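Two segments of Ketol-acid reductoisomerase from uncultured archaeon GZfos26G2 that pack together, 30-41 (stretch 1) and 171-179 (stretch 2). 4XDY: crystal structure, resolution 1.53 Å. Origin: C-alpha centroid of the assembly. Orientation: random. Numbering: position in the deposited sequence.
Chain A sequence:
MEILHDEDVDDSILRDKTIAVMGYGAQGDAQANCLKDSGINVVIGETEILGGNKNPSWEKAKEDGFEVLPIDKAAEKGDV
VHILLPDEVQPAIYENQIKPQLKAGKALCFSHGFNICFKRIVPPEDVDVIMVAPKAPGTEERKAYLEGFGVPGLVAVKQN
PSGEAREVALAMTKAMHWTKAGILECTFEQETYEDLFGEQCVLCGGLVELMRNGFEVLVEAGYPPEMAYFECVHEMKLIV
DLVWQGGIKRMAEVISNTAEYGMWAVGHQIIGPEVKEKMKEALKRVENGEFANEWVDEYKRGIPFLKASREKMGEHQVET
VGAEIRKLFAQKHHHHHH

Stretch 1, residues 30-41: AQANCLKDSGIN
Stretch 2, residues 171-179: AMTKAMHWT

How do the two segments meet? Each carries the C-terminal end of a helix that begins earlier in the chain, 30-37 in stretch 1 and 171-175 in stretch 2, and the residues that follow it. The helix axes cross almost at right angles, with 82° between their N-to-C directions and a closest approach of 9.7 Å. Both helices end in a Schellman motif. In stretch 1, G39 takes positive phi (91/13), with G39 N bonded to K36 O at 2.9 Å and I40 N to L35 O at 2.9 Å. In stretch 2, H177 does the same (69/16), with H177 N bonded to K174 O at 2.9 Å and W178 N to T173 O at 2.9 Å. I40 follows with extended angles, -90/145. Register is set by C34 CA to M176 CA at 5.3 Å and S38 CA to A175 CA at 5.8 Å, and 395 Å² is buried in all.

What does M176, the residue with the largest covered area, do? At phi/psi -86/1 its CA-to-CB bond points sideways, but an m, t, m side chain (-65°, -176°, -69°) brings its end closer to the first helix. M176 CG lies 3.8 Å from L35 CD2 and 4.2 Å from C34 CB, so it touches side chains from two consecutive residues. Farther out, M176 SD sits 3.5 Å from Q31 NE2, one turn earlier than L35. Q31 is m, t with chi3 at -142°; its CD also meets the edge of the W178 ring, near the ring plane, at 3.8 Å from W178 CZ2. The W178 side chain has chi1 -62° and chi2 -1°.

Why can A175 contribute so much with so small a side chain? Its CA-to-CB bond points toward stretch 1, and its CB is met by two apolar side chains: L35 CD2 at 4.1 Å from A175 CB, and I40 CG1 at 4.1 Å from A175 CB. L35 (m, t; -75°, 165°) starts sideways, yet its end reaches both A175 and M176; I40 is m, m (-50°, -44°). C34 O lies 3.9 Å from A175 O, a proximity of two acceptors and not a bond.

What polar link fastens the helix ends? The CA-to-CB bond of S38, at -89/4 with chi1 -74° (m), points toward stretch 2, and S38 OG donates to A175 O across 2.6 Å, the one direct hydrogen bond between the stretches. T179 N, the amide four residues on, is 8.1 Å from A175 O, so that carbonyl has no i+4 partner and can accept from S38 OG. S38 OG is also 3.5 Å from H177 NE2, approaching that ring obliquely; H177 has chi1 -63° and chi2 -172°. One water joins the same pair, 2.8 Å from H177 NE2 and donating a weak bond to S38 OG at 3.4 Å.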

# COMPACT_ATOMS: atom_id res chain seq x y z
N ALA A 30 16.51 6.40 -11.97
CA ALA A 30 15.27 7.15 -12.13
C ALA A 30 15.54 8.61 -12.44
O ALA A 30 14.92 9.15 -13.40
CB ALA A 30 14.45 7.06 -10.85
N GLN A 31 16.38 9.24 -11.65
CA GLN A 31 16.56 10.70 -11.76
C GLN A 31 17.27 11.05 -13.10
O GLN A 31 16.86 11.99 -13.80
CB GLN A 31 17.27 11.31 -10.60
CG GLN A 31 16.42 11.19 -9.33
CD GLN A 31 16.90 12.00 -8.13
OE1 GLN A 31 16.84 11.57 -6.97
NE2 GLN A 31 17.44 13.11 -8.41
N ALA A 32 18.31 10.34 -13.40
CA ALA A 32 18.99 10.53 -14.68
C ALA A 32 18.08 10.43 -15.91
O ALA A 32 18.16 11.26 -16.83
CB ALA A 32 20.21 9.61 -14.78
N ASN A 33 17.21 9.44 -15.93
CA ASN A 33 16.34 9.26 -17.04
C ASN A 33 15.22 10.26 -17.09
O ASN A 33 14.81 10.66 -18.17
CB ASN A 33 15.80 7.85 -17.08
CG ASN A 33 16.83 6.87 -17.64
OD1 ASN A 33 17.05 6.84 -18.85
ND2 ASN A 33 17.56 6.15 -16.76
N CYS A 34 14.72 10.71 -15.93
CA CYS A 34 13.69 11.75 -15.96
C CYS A 34 14.30 13.08 -16.46
O CYS A 34 13.66 13.81 -17.23
CB CYS A 34 13.00 11.91 -14.58
SG CYS A 34 12.08 10.42 -14.10
N LEU A 35 15.50 13.38 -15.98
CA LEU A 35 16.20 14.58 -16.37
C LEU A 35 16.51 14.54 -17.90
O LEU A 35 16.23 15.51 -18.62
CB LEU A 35 17.48 14.76 -15.62
CG LEU A 35 17.34 15.24 -14.15
CD1 LEU A 35 18.68 15.02 -13.40
CD2 LEU A 35 16.93 16.69 -14.03
N LYS A 36 17.04 13.42 -18.34
CA LYS A 36 17.35 13.27 -19.79
C LYS A 36 16.07 13.39 -20.67
O LYS A 36 16.05 14.12 -21.66
CB LYS A 36 18.14 12.01 -20.04
CG LYS A 36 18.43 11.87 -21.56
CD LYS A 36 19.45 10.81 -21.93
CE LYS A 36 18.94 9.37 -21.85
NZ LYS A 36 17.89 8.90 -22.82
N ASP A 37 14.98 12.78 -20.25
CA ASP A 37 13.71 12.83 -20.93
C ASP A 37 13.13 14.24 -20.98
O ASP A 37 12.41 14.52 -21.91
CB ASP A 37 12.64 11.91 -20.28
CG ASP A 37 12.84 10.42 -20.57
OD1 ASP A 37 13.80 10.05 -21.26
OD2 ASP A 37 12.03 9.61 -20.03
N SER A 38 13.45 15.12 -20.01
CA SER A 38 13.03 16.49 -19.96
C SER A 38 14.01 17.40 -20.69
O SER A 38 13.82 18.59 -20.66
CB SER A 38 12.91 16.92 -18.48
OG SER A 38 11.73 16.30 -17.98
N GLY A 39 15.03 16.85 -21.34
CA GLY A 39 15.90 17.65 -22.16
C GLY A 39 17.07 18.18 -21.43
O GLY A 39 17.77 19.00 -21.97
N ILE A 40 17.37 17.69 -20.22
CA ILE A 40 18.55 18.20 -19.49
C ILE A 40 19.77 17.38 -19.85
O ILE A 40 19.65 16.19 -20.06
CB ILE A 40 18.32 18.21 -17.92
CG1 ILE A 40 16.97 18.90 -17.57
CG2 ILE A 40 19.54 18.73 -17.16
CD1 ILE A 40 16.63 20.20 -18.30
N ASN A 41 20.91 18.03 -19.92
CA ASN A 41 22.16 17.37 -20.23
C ASN A 41 22.67 16.63 -18.99
O ASN A 41 22.99 17.25 -17.97
CB ASN A 41 23.23 18.38 -20.71
CG ASN A 41 24.49 17.69 -21.31
OD1 ASN A 41 25.64 18.05 -21.03
ND2 ASN A 41 24.24 16.72 -22.18
N ALA A 171 14.55 23.92 -9.92
CA ALA A 171 14.46 23.69 -11.35
C ALA A 171 14.59 22.19 -11.60
O ALA A 171 13.87 21.62 -12.41
CB ALA A 171 15.54 24.43 -12.07
N MET A 172 15.51 21.58 -10.87
CA MET A 172 15.72 20.11 -10.99
C MET A 172 14.41 19.36 -10.69
O MET A 172 14.03 18.43 -11.42
CB MET A 172 16.88 19.68 -10.09
CG MET A 172 18.23 19.98 -10.60
SD MET A 172 19.51 19.61 -9.42
CE MET A 172 19.51 17.78 -9.52
N THR A 173 13.67 19.80 -9.67
CA THR A 173 12.43 19.09 -9.29
C THR A 173 11.33 19.28 -10.27
O THR A 173 10.50 18.41 -10.53
CB THR A 173 11.91 19.46 -7.88
OG1 THR A 173 11.37 20.80 -7.88
CG2 THR A 173 12.99 19.24 -6.78
N LYS A 174 11.35 20.45 -10.93
CA LYS A 174 10.35 20.66 -11.98
C LYS A 174 10.65 19.81 -13.23
O LYS A 174 9.75 19.22 -13.81
CB LYS A 174 10.30 22.16 -12.37
CG LYS A 174 9.20 22.34 -13.44
CD LYS A 174 8.90 23.76 -13.86
CE LYS A 174 7.72 23.70 -14.85
NZ LYS A 174 7.24 25.08 -14.88
N ALA A 175 11.91 19.81 -13.64
CA ALA A 175 12.37 18.98 -14.78
C ALA A 175 12.09 17.45 -14.52
O ALA A 175 11.78 16.67 -15.44
CB ALA A 175 13.82 19.20 -15.03
N MET A 176 12.18 17.05 -13.24
CA MET A 176 11.80 15.64 -12.86
C MET A 176 10.35 15.45 -12.59
O MET A 176 9.90 14.31 -12.33
CB MET A 176 12.68 15.15 -11.68
CG MET A 176 14.12 15.03 -12.07
SD MET A 176 15.27 14.36 -10.87
CE MET A 176 15.31 15.69 -9.67
N HIS A 177 9.55 16.52 -12.74
CA HIS A 177 8.09 16.48 -12.63
C HIS A 177 7.54 16.23 -11.21
O HIS A 177 6.35 15.90 -11.02
CB HIS A 177 7.47 15.50 -13.62
CG HIS A 177 7.71 15.83 -15.08
ND1 HIS A 177 7.08 15.14 -16.09
CD2 HIS A 177 8.48 16.76 -15.68
CE1 HIS A 177 7.47 15.64 -17.27
NE2 HIS A 177 8.36 16.58 -17.05
N TRP A 178 8.40 16.40 -10.22
CA TRP A 178 7.98 16.20 -8.82
C TRP A 178 7.01 17.31 -8.42
O TRP A 178 6.18 17.14 -7.57
CB TRP A 178 9.17 16.24 -7.87
CG TRP A 178 10.24 15.17 -8.05
CD1 TRP A 178 10.26 14.15 -8.96
CD2 TRP A 178 11.48 15.11 -7.36
NE1 TRP A 178 11.45 13.46 -8.90
CE2 TRP A 178 12.22 14.01 -7.91
CE3 TRP A 178 12.07 15.87 -6.36
CZ2 TRP A 178 13.51 13.69 -7.49
CZ3 TRP A 178 13.33 15.54 -5.95
CH2 TRP A 178 14.02 14.46 -6.51
N THR A 179 7.15 18.47 -9.07
CA THR A 179 6.21 19.58 -8.86
C THR A 179 4.79 19.25 -9.23
O THR A 179 3.87 19.91 -8.73
CB THR A 179 6.70 20.83 -9.70
OG1 THR A 179 7.10 20.40 -11.01
CG2 THR A 179 7.83 21.45 -9.06
O HOH W 1 9.42 18.68 -18.48